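Local coordinates for protein CaaX farnesyltransferase beta subunit Ram1 (Aspergillus fumigatus, PDB 4L9P) that probably catalyses, as the zinc-dependent peptide-binding subunit of a heterodimer, transfer of a farnesyl group from farnesyl diphosphate to a cysteine near the C-terminus of target proteins, at residues 297-302 and 358-363; 309-314 and 366-371; 347-352 and 400-405. All coordinates share one frame; numbering follows the deposited sequence.

All three contacts lie in the alpha-alpha toroid, and their segments interleave along the chain. Contacts 1 and 2 have centres about 9 Å apart and both reach the bound farnesyl analogue FII. They are joined by the Gly358 O to Gly312 N pair at 2.7 Å, probably a hydrogen bond, and by a salt bridge from Arg359 NH1 to Glu309 OE1 at 2.8 Å. Contact 2 also holds one zinc ligand. Contact 3 is farther out, the Gln349 side chain being about 14 Å from FII. Its centre is about 15 Å from that of contact 1, to which it is tied by Tyr350 OH and Lys362 O, 2.7 Å apart and probably hydrogen-bonded.

Contact 1: 297-302 and 358-363; sequences TYEGGI and GRTNKL. With FII ([(3,7,11-trimethyl-dodeca-2,6,10-trienyloxycarbamoyl)-methyl]-phosphonic acid), chain Q.
Glu299 and Thr360 join two loops through one short bond and one water. From CB, the glutamate side chain sets out with CG anti to its own carbonyl carbon (chi1 -68°), and CG lies 3.6 Å above one face of the Tyr298 ring, toward the rim. The chain then runs extended to the carboxylate. There OE1 accepts from Thr360 OG1 at 2.6 Å, using the lone pair on the side of the other oxygen. That other oxygen, OE2, takes a hydrogen from a water 2.9 Å away, and the same water accepts from Thr360 N at 3.0 Å. OE2 also accepts a hydrogen bond from Asn197 of the alpha subunit, so both carboxylate oxygens of this buried acid have partners. Within its own loop, Glu299 N donates to Thr297 OG1 in an ST turn.

The second loop makes a type II turn from Arg359 to Lys362, whose two end residues send their side chains to FII. Arg359 NE meets FII O49 at 2.8 Å with an N-H...O angle of 167°, while NH2 reaches FII O44 at 2.9 Å, in the guanidinium plane. Lys362 NZ grips FII O50 at 2.7 Å, and Lys362 CD lies over one face of the Arg359 guanidinium, toward its rim. With Glu309 as the direct salt-bridge partner of Arg359, the Glu299-Thr360 pair is consistent with a second-shell role behind that arginine.

Contact 2: 309-314 and 366-371; sequences EAHGAY and GCYSHW. With ZN (zinc ion), chain J; FII ([(3,7,11-trimethyl-dodeca-2,6,10-trienyloxycarbamoyl)-methyl]-phosphonic acid), chain Q.
Ala313 and Trp371 form the close-packed part of this contact, where the start of helix 312-323 meets helix 368-371. Their CA atoms are 5.0 Å apart, and Ala313 CA comes within 3.8 Å of Trp371 CB. The alanine methyl sits over one face of the indole, toward its rim. FII C12 lies over that same face, 3.7 Å above the plane, and the opposite face is covered by His370 CD2. The methyl also touches FII C15 at 3.3 Å, so alanine and tryptophan together border the isoprenoid chain. Trp371 O is buried here close to Gly312 O and has no partner in the model, whereas Trp371 NE1 is tied outside the two segments to Tyr432 OH.

At the polar end the two side chains are linked mainly through the ligand. His311 and Tyr368 cross at about a right angle, with ring centroids 5.5 Å apart and planes at 67°, an oblique pair. They touch where Tyr368 OH approaches the edge of the imidazole, near its plane. The phosphonate bridges them: His311 NE2 donates to FII O49 at 2.8 Å, and Tyr368 OH donates to FII O51 at 2.5 Å. The imidazole's rotation is fixed from its other nitrogen, because ND1 accepts the N-cap bond from Ala313 N, only 8° out of the ring plane. Beside Tyr368, Cys367 SG overhangs the rim of the phenol ring and binds the zinc ion at 2.4 Å; Asp365, His433 and the bound peptide contribute further ligands.

To the pocket this contact thus contributes an apolar wall for the isoprenoid and two of the phosphonate's donors, Arg359 and Lys362 adding others, with the zinc-bound cysteine next in sequence to Tyr368.

Contact 3: 347-352 and 400-405; sequences ARQYAP and LYSREG
Gln349 presents the edge of its amide to the backbone of Ser402, lying alongside the N-H and the C=O of that residue. Ser402 N donates to Gln349 OE1 at 3.0 Å, and Gln349 NE2 donates back to Ser402 O at 2.9 Å. Both N-H...O angles are 169°, and each donor lies in the acceptor's carbonyl plane, on a lone pair. The reach follows from the conformation: CG is anti to the backbone N (chi1 -165°) and the chain stays extended to the amide.

Against Tyr401 the same amide is turned by 41° from the ring plane. OE1 stands at the ring edge and touches Tyr401 CB at 3.6 Å. Tyr401 stacks on Trp376, and its carbonyl oxygen accepts from Asn344 of the alpha subunit.

Ser402 is the N-cap of helix 403-413, its OG accepting from Gly405 N at 2.9 Å. The side chain of this residue therefore serves the helix while its backbone serves the glutamine. NE2 gives a second hydrogen bond, to Gly354 O, and so serves two carbonyl oxygens. Together with the Ser402 N bond to OE1, this fixes which way the amide faces, and the paired donor and acceptor hold the loop after helix 338-346 to the start of helix 403-413.

Contact 1: 297-302 and 358-363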
loop_
_atom_site.group_PDB
_atom_site.type_symbol
_atom_site.label_atom_id
_atom_site.label_comp_id
_atom_site.label_asym_id
_atom_site.label_seq_id
_atom_site.Cartn_x
_atom_site.Cartn_y
_atom_site.Cartn_z
ATOM N N THR B 297 -3.833 4.565 -12.025
ATOM C CA THR B 297 -5.220 4.717 -12.341
ATOM C C THR B 297 -5.511 6.116 -12.852
ATOM O O THR B 297 -4.659 7.024 -12.795
ATOM C CB THR B 297 -6.147 4.469 -11.135
ATOM O OG1 THR B 297 -6.242 5.630 -10.294
ATOM C CG2 THR B 297 -5.645 3.299 -10.284
ATOM N N TYR B 298 -6.736 6.291 -13.322
ATOM C CA TYR B 298 -7.177 7.618 -13.809
ATOM C C TYR B 298 -7.052 8.696 -12.700
ATOM O O TYR B 298 -7.065 9.902 -13.038
ATOM C CB TYR B 298 -8.622 7.584 -14.366
ATOM C CG TYR B 298 -9.635 7.358 -13.232
ATOM C CD1 TYR B 298 -9.936 6.038 -12.764
ATOM C CD2 TYR B 298 -10.272 8.473 -12.603
ATOM C CE1 TYR B 298 -10.784 5.871 -11.707
ATOM C CE2 TYR B 298 -11.167 8.296 -11.561
ATOM C CZ TYR B 298 -11.388 6.990 -11.092
ATOM O OH TYR B 298 -12.270 6.770 -10.047
ATOM N N GLU B 299 -7.054 8.281 -11.412
ATOM C CA GLU B 299 -6.931 9.282 -10.366
ATOM C C GLU B 299 -5.497 9.791 -10.203
ATOM O O GLU B 299 -5.309 10.853 -9.581
ATOM C CB GLU B 299 -7.283 8.681 -8.998
ATOM C CG GLU B 299 -8.742 8.305 -8.849
ATOM C CD GLU B 299 -8.981 8.005 -7.358
ATOM O OE1 GLU B 299 -9.064 8.970 -6.567
ATOM O OE2 GLU B 299 -9.089 6.809 -6.971
ATOM N N GLY B 300 -4.522 9.065 -10.746
ATOM C CA GLY B 300 -3.102 9.438 -10.654
ATOM C C GLY B 300 -2.368 8.509 -9.706
ATOM O O GLY B 300 -1.165 8.318 -9.858
ATOM N N GLY B 301 -3.058 7.961 -8.685
ATOM C CA GLY B 301 -2.457 7.018 -7.779
ATOM C C GLY B 301 -2.260 5.668 -8.417
ATOM O O GLY B 301 -2.521 5.499 -9.629
ATOM N N ILE B 302 -1.908 4.679 -7.621
ATOM C CA ILE B 302 -1.472 3.370 -8.127
ATOM C C ILE B 302 -2.235 2.333 -7.332
ATOM O O ILE B 302 -2.313 2.423 -6.078
ATOM C CB ILE B 302 0.049 3.237 -7.954
ATOM C CG1 ILE B 302 0.741 4.318 -8.802
ATOM C CG2 ILE B 302 0.477 1.803 -8.415
ATOM C CD1 ILE B 302 2.232 4.580 -8.341
ATOM N N GLY B 358 -5.609 6.524 2.872
ATOM C CA GLY B 358 -5.048 5.636 1.823
ATOM C C GLY B 358 -5.662 5.775 0.465
ATOM O O GLY B 358 -5.068 5.433 -0.531
ATOM N N ARG B 359 -6.897 6.235 0.438
ATOM C CA ARG B 359 -7.629 6.364 -0.847
ATOM C C ARG B 359 -8.722 7.390 -0.713
ATOM O O ARG B 359 -9.114 7.799 0.404
ATOM C CB ARG B 359 -8.184 4.996 -1.336
ATOM C CG ARG B 359 -8.815 4.182 -0.223
ATOM C CD ARG B 359 -9.428 2.861 -0.855
ATOM N NE ARG B 359 -9.666 1.894 0.196
ATOM C CZ ARG B 359 -10.677 1.007 0.158
ATOM N NH1 ARG B 359 -11.446 0.884 -0.950
ATOM N NH2 ARG B 359 -10.843 0.199 1.188
ATOM N N THR B 360 -9.135 7.878 -1.880
ATOM C CA THR B 360 -10.084 8.980 -1.923
ATOM C C THR B 360 -11.356 8.667 -1.138
ATOM O O THR B 360 -11.962 7.597 -1.279
ATOM C CB THR B 360 -10.447 9.274 -3.385
ATOM O OG1 THR B 360 -9.201 9.580 -4.046
ATOM C CG2 THR B 360 -11.466 10.437 -3.536
ATOM N N ASN B 361 -11.773 9.664 -0.331
ATOM C CA ASN B 361 -13.001 9.563 0.462
ATOM C C ASN B 361 -12.991 8.480 1.550
ATOM O O ASN B 361 -14.043 8.104 2.056
ATOM C CB ASN B 361 -14.237 9.457 -0.440
ATOM C CG ASN B 361 -14.768 10.824 -0.846
ATOM O OD1 ASN B 361 -14.801 11.752 -0.009
ATOM N ND2 ASN B 361 -15.233 10.958 -2.071
ATOM N N LYS B 362 -11.778 8.049 1.966
ATOM C CA LYS B 362 -11.690 7.214 3.165
ATOM C C LYS B 362 -10.940 7.978 4.262
ATOM O O LYS B 362 -10.749 9.207 4.113
ATOM C CB LYS B 362 -11.089 5.828 2.844
ATOM C CG LYS B 362 -12.023 5.032 1.886
ATOM C CD LYS B 362 -11.910 3.563 2.082
ATOM C CE LYS B 362 -12.694 3.151 3.313
ATOM N NZ LYS B 362 -12.393 1.758 3.773
ATOM N N LEU B 363 -10.591 7.315 5.345
ATOM C CA LEU B 363 -10.194 8.068 6.554
ATOM C C LEU B 363 -8.685 8.064 6.724
ATOM O O LEU B 363 -7.967 7.151 6.305
ATOM C CB LEU B 363 -10.797 7.373 7.777
ATOM C CG LEU B 363 -12.332 7.255 7.795
ATOM C CD1 LEU B 363 -12.780 6.474 9.029
ATOM C CD2 LEU B 363 -12.977 8.632 7.761
HETATM C C1 FII Q . 4.915 -4.376 1.763
HETATM C C2 FII Q . 3.440 -4.568 1.998
HETATM C C6 FII Q . 3.022 -5.942 2.312
HETATM C C10 FII Q . 2.523 -3.517 1.524
HETATM C C11 FII Q . 1.001 -3.614 1.610
HETATM C C12 FII Q . 0.556 -2.793 2.856
HETATM C C15 FII Q . -0.904 -2.353 2.920
HETATM C C18 FII Q . -1.392 -1.550 4.119
HETATM C C22 FII Q . -1.844 -3.115 2.039
HETATM C C23 FII Q . -3.190 -2.441 1.824
HETATM C C24 FII Q . -4.163 -3.345 1.168
HETATM C C27 FII Q . -5.560 -2.852 1.369
HETATM C C30 FII Q . -6.063 -1.897 0.301
HETATM C C34 FII Q . -6.448 -3.788 2.097
HETATM C C35 FII Q . -7.951 -3.605 2.158
HETATM O O36 FII Q . -8.373 -3.314 3.478
HETATM N N42 FII Q . -7.780 -2.231 4.069
HETATM C C43 FII Q . -8.599 -1.093 4.043
HETATM O O44 FII Q . -9.715 -1.030 3.507
HETATM C C45 FII Q . -7.985 0.093 4.773
HETATM P P46 FII Q . -8.433 1.751 4.039
HETATM O O49 FII Q . -8.226 1.617 2.577
HETATM O O50 FII Q . -9.826 2.087 4.471
HETATM O O51 FII Q . -7.391 2.677 4.701
HETATM O O HOH W 1 -7.813 6.704 -4.354
#

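Contact 2: 309-314 and 366-371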
loop_
_atom_site.group_PDB
_atom_site.type_symbol
_atom_site.label_atom_id
_atom_site.label_comp_id
_atom_site.label_asym_id
_atom_site.label_seq_id
_atom_site.Cartn_x
_atom_site.Cartn_y
_atom_site.Cartn_z
ATOM N N GLU B 309 -8.493 0.092 -7.331
ATOM C CA GLU B 309 -8.566 1.496 -6.913
ATOM C C GLU B 309 -7.203 2.004 -6.420
ATOM O O GLU B 309 -6.433 1.299 -5.720
ATOM C CB GLU B 309 -9.596 1.562 -5.792
ATOM C CG GLU B 309 -9.809 2.985 -5.219
ATOM C CD GLU B 309 -10.855 2.956 -4.095
ATOM O OE1 GLU B 309 -11.246 1.854 -3.601
ATOM O OE2 GLU B 309 -11.259 4.049 -3.665
ATOM N N ALA B 310 -6.889 3.253 -6.821
ATOM C CA ALA B 310 -5.604 3.832 -6.338
ATOM C C ALA B 310 -5.517 3.797 -4.826
ATOM O O ALA B 310 -6.504 4.185 -4.135
ATOM C CB ALA B 310 -5.489 5.278 -6.823
ATOM N N HIS B 311 -4.362 3.392 -4.277
ATOM C CA HIS B 311 -4.263 3.280 -2.818
ATOM C C HIS B 311 -2.838 3.599 -2.408
ATOM O O HIS B 311 -1.880 3.107 -2.995
ATOM C CB HIS B 311 -4.617 1.835 -2.384
ATOM C CG HIS B 311 -4.918 1.728 -0.928
ATOM N ND1 HIS B 311 -3.923 1.783 0.043
ATOM C CD2 HIS B 311 -6.087 1.611 -0.278
ATOM C CE1 HIS B 311 -4.504 1.730 1.239
ATOM N NE2 HIS B 311 -5.824 1.618 1.063
ATOM N N GLY B 312 -2.679 4.340 -1.313
ATOM C CA GLY B 312 -1.329 4.740 -0.862
ATOM C C GLY B 312 -0.436 3.546 -0.564
ATOM O O GLY B 312 0.786 3.655 -0.802
ATOM N N ALA B 313 -0.941 2.437 -0.019
ATOM C CA ALA B 313 -0.043 1.347 0.277
ATOM C C ALA B 313 0.564 0.782 -1.004
ATOM O O ALA B 313 1.755 0.437 -1.045
ATOM C CB ALA B 313 -0.794 0.269 0.984
ATOM N N TYR B 314 -0.257 0.692 -2.043
ATOM C CA TYR B 314 0.238 0.127 -3.308
ATOM C C TYR B 314 1.041 1.164 -4.079
ATOM O O TYR B 314 1.984 0.795 -4.811
ATOM C CB TYR B 314 -0.940 -0.375 -4.121
ATOM C CG TYR B 314 -1.643 -1.540 -3.434
ATOM C CD1 TYR B 314 -0.907 -2.662 -3.017
ATOM C CD2 TYR B 314 -3.041 -1.628 -3.346
ATOM C CE1 TYR B 314 -1.550 -3.801 -2.480
ATOM C CE2 TYR B 314 -3.662 -2.754 -2.804
ATOM C CZ TYR B 314 -2.943 -3.821 -2.379
ATOM O OH TYR B 314 -3.610 -4.933 -1.906
ATOM N N GLY B 366 -2.758 6.369 10.918
ATOM C CA GLY B 366 -1.334 6.548 11.212
ATOM C C GLY B 366 -0.414 5.619 10.434
ATOM O O GLY B 366 0.772 5.975 10.256
ATOM N N CYS B 367 -0.859 4.432 9.958
ATOM C CA CYS B 367 0.143 3.619 9.236
ATOM C C CYS B 367 0.503 4.222 7.858
ATOM O O CYS B 367 1.597 3.948 7.332
ATOM C CB CYS B 367 -0.284 2.124 9.099
ATOM S SG CYS B 367 -1.815 1.888 8.017
ATOM N N TYR B 368 -0.387 5.060 7.333
ATOM C CA TYR B 368 -0.068 5.727 6.064
ATOM C C TYR B 368 1.024 6.789 6.277
ATOM O O TYR B 368 1.519 7.329 5.300
ATOM C CB TYR B 368 -1.325 6.323 5.373
ATOM C CG TYR B 368 -2.337 5.209 5.050
ATOM C CD1 TYR B 368 -1.893 4.034 4.439
ATOM C CD2 TYR B 368 -3.647 5.329 5.447
ATOM C CE1 TYR B 368 -2.804 2.945 4.180
ATOM C CE2 TYR B 368 -4.570 4.295 5.201
ATOM C CZ TYR B 368 -4.101 3.117 4.605
ATOM O OH TYR B 368 -4.984 2.092 4.336
ATOM N N SER B 369 1.343 7.104 7.542
ATOM C CA SER B 369 2.492 7.982 7.752
ATOM C C SER B 369 3.728 7.392 7.078
ATOM O O SER B 369 4.572 8.157 6.542
ATOM C CB SER B 369 2.767 8.106 9.257
ATOM O OG SER B 369 1.581 8.506 9.909
ATOM N N HIS B 370 3.843 6.049 7.018
ATOM C CA HIS B 370 4.822 5.407 6.180
ATOM C C HIS B 370 4.369 5.231 4.750
ATOM O O HIS B 370 5.015 5.738 3.801
ATOM C CB HIS B 370 5.220 4.060 6.726
ATOM C CG HIS B 370 5.978 3.266 5.717
ATOM N ND1 HIS B 370 7.202 3.693 5.213
ATOM C CD2 HIS B 370 5.661 2.111 5.049
ATOM C CE1 HIS B 370 7.597 2.831 4.272
ATOM N NE2 HIS B 370 6.683 1.866 4.149
ATOM N N TRP B 371 3.218 4.577 4.516
ATOM C CA TRP B 371 2.960 4.174 3.102
ATOM C C TRP B 371 2.825 5.397 2.206
ATOM O O TRP B 371 3.333 5.380 1.080
ATOM C CB TRP B 371 1.681 3.317 2.999
ATOM C CG TRP B 371 1.748 2.057 3.847
ATOM C CD1 TRP B 371 0.986 1.757 4.951
ATOM C CD2 TRP B 371 2.658 0.973 3.685
ATOM N NE1 TRP B 371 1.364 0.552 5.491
ATOM C CE2 TRP B 371 2.394 0.038 4.740
ATOM C CE3 TRP B 371 3.642 0.682 2.752
ATOM C CZ2 TRP B 371 3.143 -1.140 4.905
ATOM C CZ3 TRP B 371 4.387 -0.475 2.915
ATOM C CH2 TRP B 371 4.108 -1.389 3.977
HETATM ZN ZN ZN J . -3.594 1.297 9.447
HETATM C C1 FII Q . 4.915 -4.376 1.763
HETATM C C2 FII Q . 3.440 -4.568 1.998
HETATM C C6 FII Q . 3.022 -5.942 2.312
HETATM C C10 FII Q . 2.523 -3.517 1.524
HETATM C C11 FII Q . 1.001 -3.614 1.610
HETATM C C12 FII Q . 0.556 -2.793 2.856
HETATM C C15 FII Q . -0.904 -2.353 2.920
HETATM C C18 FII Q . -1.392 -1.550 4.119
HETATM C C22 FII Q . -1.844 -3.115 2.039
HETATM C C23 FII Q . -3.190 -2.441 1.824
HETATM C C24 FII Q . -4.163 -3.345 1.168
HETATM C C27 FII Q . -5.560 -2.852 1.369
HETATM C C30 FII Q . -6.063 -1.897 0.301
HETATM C C34 FII Q . -6.448 -3.788 2.097
HETATM C C35 FII Q . -7.951 -3.605 2.158
HETATM O O36 FII Q . -8.373 -3.314 3.478
HETATM N N42 FII Q . -7.780 -2.231 4.069
HETATM C C43 FII Q . -8.599 -1.093 4.043
HETATM O O44 FII Q . -9.715 -1.030 3.507
HETATM C C45 FII Q . -7.985 0.093 4.773
HETATM P P46 FII Q . -8.433 1.751 4.039
HETATM O O49 FII Q . -8.226 1.617 2.577
HETATM O O50 FII Q . -9.826 2.087 4.471
HETATM O O51 FII Q . -7.391 2.677 4.701
#

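Contact 3: 347-352 and 400-405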
loop_
_atom_site.group_PDB
_atom_site.type_symbol
_atom_site.label_atom_id
_atom_site.label_comp_id
_atom_site.label_asym_id
_atom_site.label_seq_id
_atom_site.Cartn_x
_atom_site.Cartn_y
_atom_site.Cartn_z
ATOM N N ALA B 347 -3.354 15.048 -2.192
ATOM C CA ALA B 347 -4.714 14.998 -1.669
ATOM C C ALA B 347 -4.919 13.912 -0.595
ATOM O O ALA B 347 -5.996 13.846 -0.009
ATOM C CB ALA B 347 -5.707 14.704 -2.846
ATOM N N ARG B 348 -3.923 13.071 -0.356
ATOM C CA ARG B 348 -4.076 12.106 0.742
ATOM C C ARG B 348 -4.133 12.760 2.115
ATOM O O ARG B 348 -4.643 12.156 3.069
ATOM C CB ARG B 348 -2.880 11.110 0.770
ATOM C CG ARG B 348 -2.625 10.360 -0.575
ATOM C CD ARG B 348 -3.467 9.030 -0.757
ATOM N NE ARG B 348 -4.860 9.210 -0.357
ATOM C CZ ARG B 348 -5.766 9.885 -1.058
ATOM N NH1 ARG B 348 -7.003 10.054 -0.555
ATOM N NH2 ARG B 348 -5.420 10.416 -2.237
ATOM N N GLN B 349 -3.597 13.987 2.241
ATOM C CA GLN B 349 -3.484 14.580 3.577
ATOM C C GLN B 349 -4.715 15.452 3.853
ATOM O O GLN B 349 -5.125 16.235 2.969
ATOM C CB GLN B 349 -2.216 15.466 3.596
ATOM C CG GLN B 349 -1.814 15.815 5.022
ATOM C CD GLN B 349 -0.452 16.422 5.105
ATOM O OE1 GLN B 349 0.075 16.940 4.094
ATOM N NE2 GLN B 349 0.119 16.399 6.309
ATOM N N TYR B 350 -5.255 15.324 5.067
ATOM C CA TYR B 350 -6.478 16.086 5.467
ATOM C C TYR B 350 -6.153 17.095 6.578
ATOM O O TYR B 350 -5.216 16.892 7.342
ATOM C CB TYR B 350 -7.526 15.108 6.052
ATOM C CG TYR B 350 -8.055 14.056 5.081
ATOM C CD1 TYR B 350 -7.767 14.058 3.716
ATOM C CD2 TYR B 350 -8.909 13.122 5.595
ATOM C CE1 TYR B 350 -8.334 13.040 2.866
ATOM C CE2 TYR B 350 -9.456 12.105 4.762
ATOM C CZ TYR B 350 -9.133 12.090 3.440
ATOM O OH TYR B 350 -9.649 11.127 2.572
ATOM N N ALA B 351 -6.982 18.117 6.668
ATOM C CA ALA B 351 -6.994 19.006 7.869
ATOM C C ALA B 351 -8.416 18.978 8.360
ATOM O O ALA B 351 -9.325 18.929 7.546
ATOM C CB ALA B 351 -6.578 20.437 7.502
ATOM N N PRO B 352 -8.645 18.982 9.690
ATOM C CA PRO B 352 -7.628 19.282 10.705
ATOM C C PRO B 352 -6.798 18.081 11.155
ATOM O O PRO B 352 -5.827 18.263 11.895
ATOM C CB PRO B 352 -8.492 19.800 11.925
ATOM C CG PRO B 352 -9.789 19.003 11.723
ATOM C CD PRO B 352 -10.021 19.020 10.218
ATOM N N LEU B 400 6.547 18.614 -0.436
ATOM C CA LEU B 400 5.325 19.011 -1.104
ATOM C C LEU B 400 4.037 18.684 -0.329
ATOM O O LEU B 400 2.971 18.779 -0.884
ATOM C CB LEU B 400 5.301 18.426 -2.540
ATOM C CG LEU B 400 6.443 18.991 -3.428
ATOM C CD1 LEU B 400 6.328 18.321 -4.822
ATOM C CD2 LEU B 400 6.418 20.503 -3.553
ATOM N N TYR B 401 4.170 18.293 0.931
ATOM C CA TYR B 401 3.080 17.969 1.838
ATOM C C TYR B 401 3.400 18.740 3.140
ATOM O O TYR B 401 4.449 19.394 3.246
ATOM C CB TYR B 401 3.000 16.451 2.141
ATOM C CG TYR B 401 4.211 15.937 2.869
ATOM C CD1 TYR B 401 5.405 15.700 2.231
ATOM C CD2 TYR B 401 4.117 15.654 4.227
ATOM C CE1 TYR B 401 6.536 15.237 2.918
ATOM C CE2 TYR B 401 5.237 15.149 4.938
ATOM C CZ TYR B 401 6.443 14.934 4.284
ATOM O OH TYR B 401 7.526 14.454 5.037
ATOM N N SER B 402 2.505 18.643 4.126
ATOM C CA SER B 402 2.675 19.336 5.404
ATOM C C SER B 402 3.317 18.426 6.436
ATOM O O SER B 402 2.655 17.555 7.037
ATOM C CB SER B 402 1.303 19.847 5.917
ATOM O OG SER B 402 1.492 20.404 7.224
ATOM N N ARG B 403 4.598 18.670 6.724
ATOM C CA ARG B 403 5.255 17.931 7.800
ATOM C C ARG B 403 4.640 18.262 9.161
ATOM O O ARG B 403 4.507 17.382 10.022
ATOM C CB ARG B 403 6.774 18.219 7.807
ATOM C CG ARG B 403 7.530 17.611 6.607
ATOM C CD ARG B 403 9.117 17.823 6.781
ATOM N NE ARG B 403 9.528 19.184 6.892
ATOM C CZ ARG B 403 10.242 19.684 7.883
ATOM N NH1 ARG B 403 10.757 18.913 8.895
ATOM N NH2 ARG B 403 10.533 20.969 7.829
ATOM N N GLU B 404 4.221 19.511 9.333
ATOM C CA GLU B 404 3.576 19.914 10.584
ATOM C C GLU B 404 2.307 19.059 10.778
ATOM O O GLU B 404 2.086 18.545 11.864
ATOM C CB GLU B 404 3.169 21.404 10.510
ATOM C CG GLU B 404 2.308 21.808 11.704
ATOM C CD GLU B 404 1.974 23.286 11.809
ATOM O OE1 GLU B 404 2.292 24.027 10.860
ATOM O OE2 GLU B 404 1.477 23.686 12.892
ATOM N N GLY B 405 1.454 19.006 9.747
ATOM C CA GLY B 405 0.212 18.239 9.895
ATOM C C GLY B 405 0.444 16.780 10.256
ATOM O O GLY B 405 -0.184 16.219 11.161
#